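Local coordinates for protein eukaryotic translation initiation factor 5A-2 (Arabidopsis thaliana, PDB 3HKS) that promotes translation elongation and termination, particularly when ribosomes stall, as at polyproline sequences, by binding between the exit and peptidyl sites, at residues V68-K76 with M149-I157. Numbering follows the deposited sequence.
Sequences VAIDIFTAK and MSSMGEEQI. With EDO (1,2-ethanediol), chain F.
F73 pushes its ring from the SH3-like N-terminal domain of eIF-5A onto the 149-157 hairpin of the OB-fold domain, so this is a piece of the interdomain interface. F73 sits in the loop between strands 64-71 and 77-83; its ring lies across the two strands of the hairpin, next to the type I' turn from S151 to E154. Packing is tight around the ring. With CG anti to its own carbonyl carbon (chi1 -63°), F73 drives its far end down against the hairpin backbone, and CZ comes to 3.3 Å from E154 O. E154 CG lies over one face, a CH-pi contact 4.0 Å from the ring centroid, and its carboxylate continues nearly parallel to the ring, the planes 17° apart. The opposite face is backed by I72 CG1 of the same loop. Beside the ring, M149 bends at chi3 (65°) and brings CE to 3.8 Å from F73 CE1 and 3.3 Å from I72 O; the same methyl packs against I72 CD1, which also touches S151 CB.

The looser, more polar side is the partly exposed rim, made by Q156 and the carboxylate end of E154. Q156 lies alongside the ring's edge with its amide steeply turned to it, NE2 3.7 Å from F73 CD1. E154 OE1 forms a salt bridge with R45, which also pairs with D71 OD2, so one arginine of the N-terminal domain links the carboxylates of loop and hairpin. Away from the loop, a 1,2-ethanediol, probably from the crystallisation liquor, accepts a hydrogen bond from I157 N through its O2.

D71 shapes the loop that presents F73, through an Asx motif: OD1 accepts F73 N at 2.9 Å, nearly along its C-O axis, while T74 N reaches the same oxygen from above the carboxylate plane.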
loop_
_atom_site.group_PDB
_atom_site.type_symbol
_atom_site.label_atom_id
_atom_site.label_comp_id
_atom_site.label_asym_id
_atom_site.label_seq_id
_atom_site.Cartn_x
_atom_site.Cartn_y
_atom_site.Cartn_z
ATOM N N VAL A 68 2.867 -3.724 17.129
ATOM C CA VAL A 68 3.120 -4.825 16.187
ATOM C C VAL A 68 2.462 -4.426 14.862
ATOM O O VAL A 68 1.291 -4.064 14.834
ATOM C CB VAL A 68 2.580 -6.203 16.698
ATOM C CG1 VAL A 68 2.961 -7.326 15.737
ATOM C CG2 VAL A 68 3.114 -6.514 18.102
ATOM N N ALA A 69 3.221 -4.484 13.774
ATOM C CA ALA A 69 2.724 -4.013 12.485
ATOM C C ALA A 69 3.187 -4.900 11.331
ATOM O O ALA A 69 4.209 -5.574 11.438
ATOM C CB ALA A 69 3.136 -2.536 12.256
ATOM N N ILE A 70 2.440 -4.902 10.228
ATOM C CA ILE A 70 2.758 -5.783 9.088
ATOM C C ILE A 70 3.133 -4.977 7.841
ATOM O O ILE A 70 2.339 -4.158 7.362
ATOM C CB ILE A 70 1.577 -6.765 8.770
ATOM C CG1 ILE A 70 1.154 -7.564 10.020
ATOM C CG2 ILE A 70 1.913 -7.689 7.572
ATOM C CD1 ILE A 70 2.181 -8.534 10.557
ATOM N N ASP A 71 4.343 -5.198 7.330
ATOM C CA ASP A 71 4.805 -4.539 6.104
ATOM C C ASP A 71 3.759 -4.737 4.998
ATOM O O ASP A 71 3.411 -5.881 4.680
ATOM C CB ASP A 71 6.151 -5.120 5.687
ATOM C CG ASP A 71 6.778 -4.384 4.528
ATOM O OD1 ASP A 71 6.087 -4.111 3.518
ATOM O OD2 ASP A 71 7.988 -4.093 4.617
ATOM N N ILE A 72 3.246 -3.636 4.436
ATOM C CA ILE A 72 2.106 -3.713 3.497
ATOM C C ILE A 72 2.430 -4.308 2.114
ATOM O O ILE A 72 1.523 -4.676 1.371
ATOM C CB ILE A 72 1.324 -2.362 3.359
ATOM C CG1 ILE A 72 2.097 -1.339 2.522
ATOM C CG2 ILE A 72 0.914 -1.816 4.751
ATOM C CD1 ILE A 72 1.290 -0.059 2.194
ATOM N N PHE A 73 3.718 -4.407 1.791
ATOM C CA PHE A 73 4.165 -5.004 0.533
ATOM C C PHE A 73 4.780 -6.394 0.724
ATOM O O PHE A 73 4.576 -7.273 -0.112
ATOM C CB PHE A 73 5.161 -4.090 -0.189
ATOM C CG PHE A 73 4.584 -2.761 -0.594
ATOM C CD1 PHE A 73 3.614 -2.683 -1.590
ATOM C CD2 PHE A 73 5.005 -1.589 0.025
ATOM C CE1 PHE A 73 3.076 -1.465 -1.960
ATOM C CE2 PHE A 73 4.474 -0.362 -0.345
ATOM C CZ PHE A 73 3.511 -0.298 -1.337
ATOM N N THR A 74 5.523 -6.594 1.814
ATOM C CA THR A 74 6.264 -7.843 2.024
ATOM C C THR A 74 5.580 -8.784 3.013
ATOM O O THR A 74 5.933 -9.970 3.097
ATOM C CB THR A 74 7.727 -7.605 2.463
ATOM O OG1 THR A 74 7.762 -7.195 3.835
ATOM C CG2 THR A 74 8.414 -6.553 1.589
ATOM N N ALA A 75 4.599 -8.255 3.750
ATOM C CA ALA A 75 3.867 -9.026 4.765
ATOM C C ALA A 75 4.723 -9.453 5.970
ATOM O O ALA A 75 4.271 -10.229 6.818
ATOM C CB ALA A 75 3.161 -10.245 4.131
ATOM N N LYS A 76 5.951 -8.946 6.047
ATOM C CA LYS A 76 6.795 -9.198 7.213
ATOM C C LYS A 76 6.304 -8.421 8.443
ATOM O O LYS A 76 5.869 -7.269 8.334
ATOM C CB LYS A 76 8.258 -8.878 6.906
ATOM C CG LYS A 76 8.903 -9.903 5.966
ATOM C CD LYS A 76 10.285 -9.428 5.485
ATOM C CE LYS A 76 10.950 -10.459 4.568
ATOM N NZ LYS A 76 12.335 -10.022 4.201
ATOM N N MET A 149 -1.809 -0.122 -5.109
ATOM C CA MET A 149 -1.511 0.340 -3.751
ATOM C C MET A 149 -0.143 1.009 -3.729
ATOM O O MET A 149 0.836 0.440 -4.190
ATOM C CB MET A 149 -1.579 -0.807 -2.743
ATOM C CG MET A 149 -1.637 -0.322 -1.265
ATOM S SD MET A 149 -1.772 -1.693 -0.102
ATOM C CE MET A 149 -0.221 -2.530 -0.339
ATOM N N SER A 150 -0.086 2.233 -3.223
ATOM C CA SER A 150 1.172 2.980 -3.202
ATOM C C SER A 150 1.490 3.576 -1.831
ATOM O O SER A 150 0.615 4.092 -1.136
ATOM C CB SER A 150 1.168 4.074 -4.270
ATOM O OG SER A 150 0.193 5.046 -3.971
ATOM N N SER A 151 2.760 3.491 -1.454
ATOM C CA SER A 151 3.247 4.069 -0.206
ATOM C C SER A 151 4.753 4.194 -0.289
ATOM O O SER A 151 5.432 3.247 -0.686
ATOM C CB SER A 151 2.859 3.192 0.992
ATOM O OG SER A 151 3.012 3.877 2.217
ATOM N N MET A 152 5.256 5.379 0.062
ATOM C CA MET A 152 6.688 5.634 0.215
ATOM C C MET A 152 7.504 5.359 -1.056
ATOM O O MET A 152 8.604 4.800 -1.000
ATOM C CB MET A 152 7.227 4.873 1.437
ATOM C CG MET A 152 6.601 5.367 2.756
ATOM S SD MET A 152 7.315 4.628 4.224
ATOM C CE MET A 152 8.850 5.533 4.410
ATOM N N GLY A 153 6.948 5.760 -2.199
ATOM C CA GLY A 153 7.594 5.567 -3.506
ATOM C C GLY A 153 7.555 4.149 -4.068
ATOM O O GLY A 153 8.274 3.824 -5.023
ATOM N N GLU A 154 6.719 3.306 -3.473
ATOM C CA GLU A 154 6.646 1.897 -3.824
ATOM C C GLU A 154 5.202 1.558 -4.152
ATOM O O GLU A 154 4.284 2.036 -3.504
ATOM C CB GLU A 154 7.164 1.043 -2.669
ATOM C CG GLU A 154 7.322 -0.443 -2.990
ATOM C CD GLU A 154 8.219 -1.176 -1.990
ATOM O OE1 GLU A 154 9.098 -0.529 -1.365
ATOM O OE2 GLU A 154 8.048 -2.407 -1.841
ATOM N N GLU A 155 5.007 0.751 -5.184
ATOM C CA GLU A 155 3.674 0.536 -5.735
ATOM C C GLU A 155 3.479 -0.922 -6.086
ATOM O O GLU A 155 4.407 -1.598 -6.544
ATOM C CB GLU A 155 3.435 1.418 -6.969
ATOM C CG GLU A 155 3.518 2.912 -6.679
ATOM C CD GLU A 155 3.061 3.783 -7.832
ATOM O OE1 GLU A 155 3.785 3.887 -8.838
ATOM O OE2 GLU A 155 1.978 4.392 -7.720
ATOM N N GLN A 156 2.264 -1.400 -5.863
ATOM C CA GLN A 156 1.941 -2.772 -6.124
ATOM C C GLN A 156 0.551 -2.855 -6.729
ATOM O O GLN A 156 -0.407 -2.290 -6.181
ATOM C CB GLN A 156 1.995 -3.564 -4.817
ATOM C CG GLN A 156 1.824 -5.062 -4.973
ATOM C CD GLN A 156 2.214 -5.812 -3.711
ATOM O OE1 GLN A 156 1.356 -6.317 -3.002
ATOM N NE2 GLN A 156 3.515 -5.873 -3.419
ATOM N N ILE A 157 0.448 -3.556 -7.858
ATOM C CA ILE A 157 -0.859 -3.891 -8.428
ATOM C C ILE A 157 -1.485 -4.936 -7.513
ATOM O O ILE A 157 -0.923 -6.003 -7.322
ATOM C CB ILE A 157 -0.753 -4.392 -9.901
ATOM C CG1 ILE A 157 -0.338 -3.231 -10.826
ATOM C CG2 ILE A 157 -2.086 -5.038 -10.355
ATOM C CD1 ILE A 157 0.141 -3.665 -12.266
HETATM C C1 EDO F . 4.319 -3.180 -10.064
HETATM O O1 EDO F . 5.609 -3.065 -10.701
HETATM C C2 EDO F . 3.997 -4.647 -9.795
HETATM O O2 EDO F . 2.912 -4.780 -8.863
#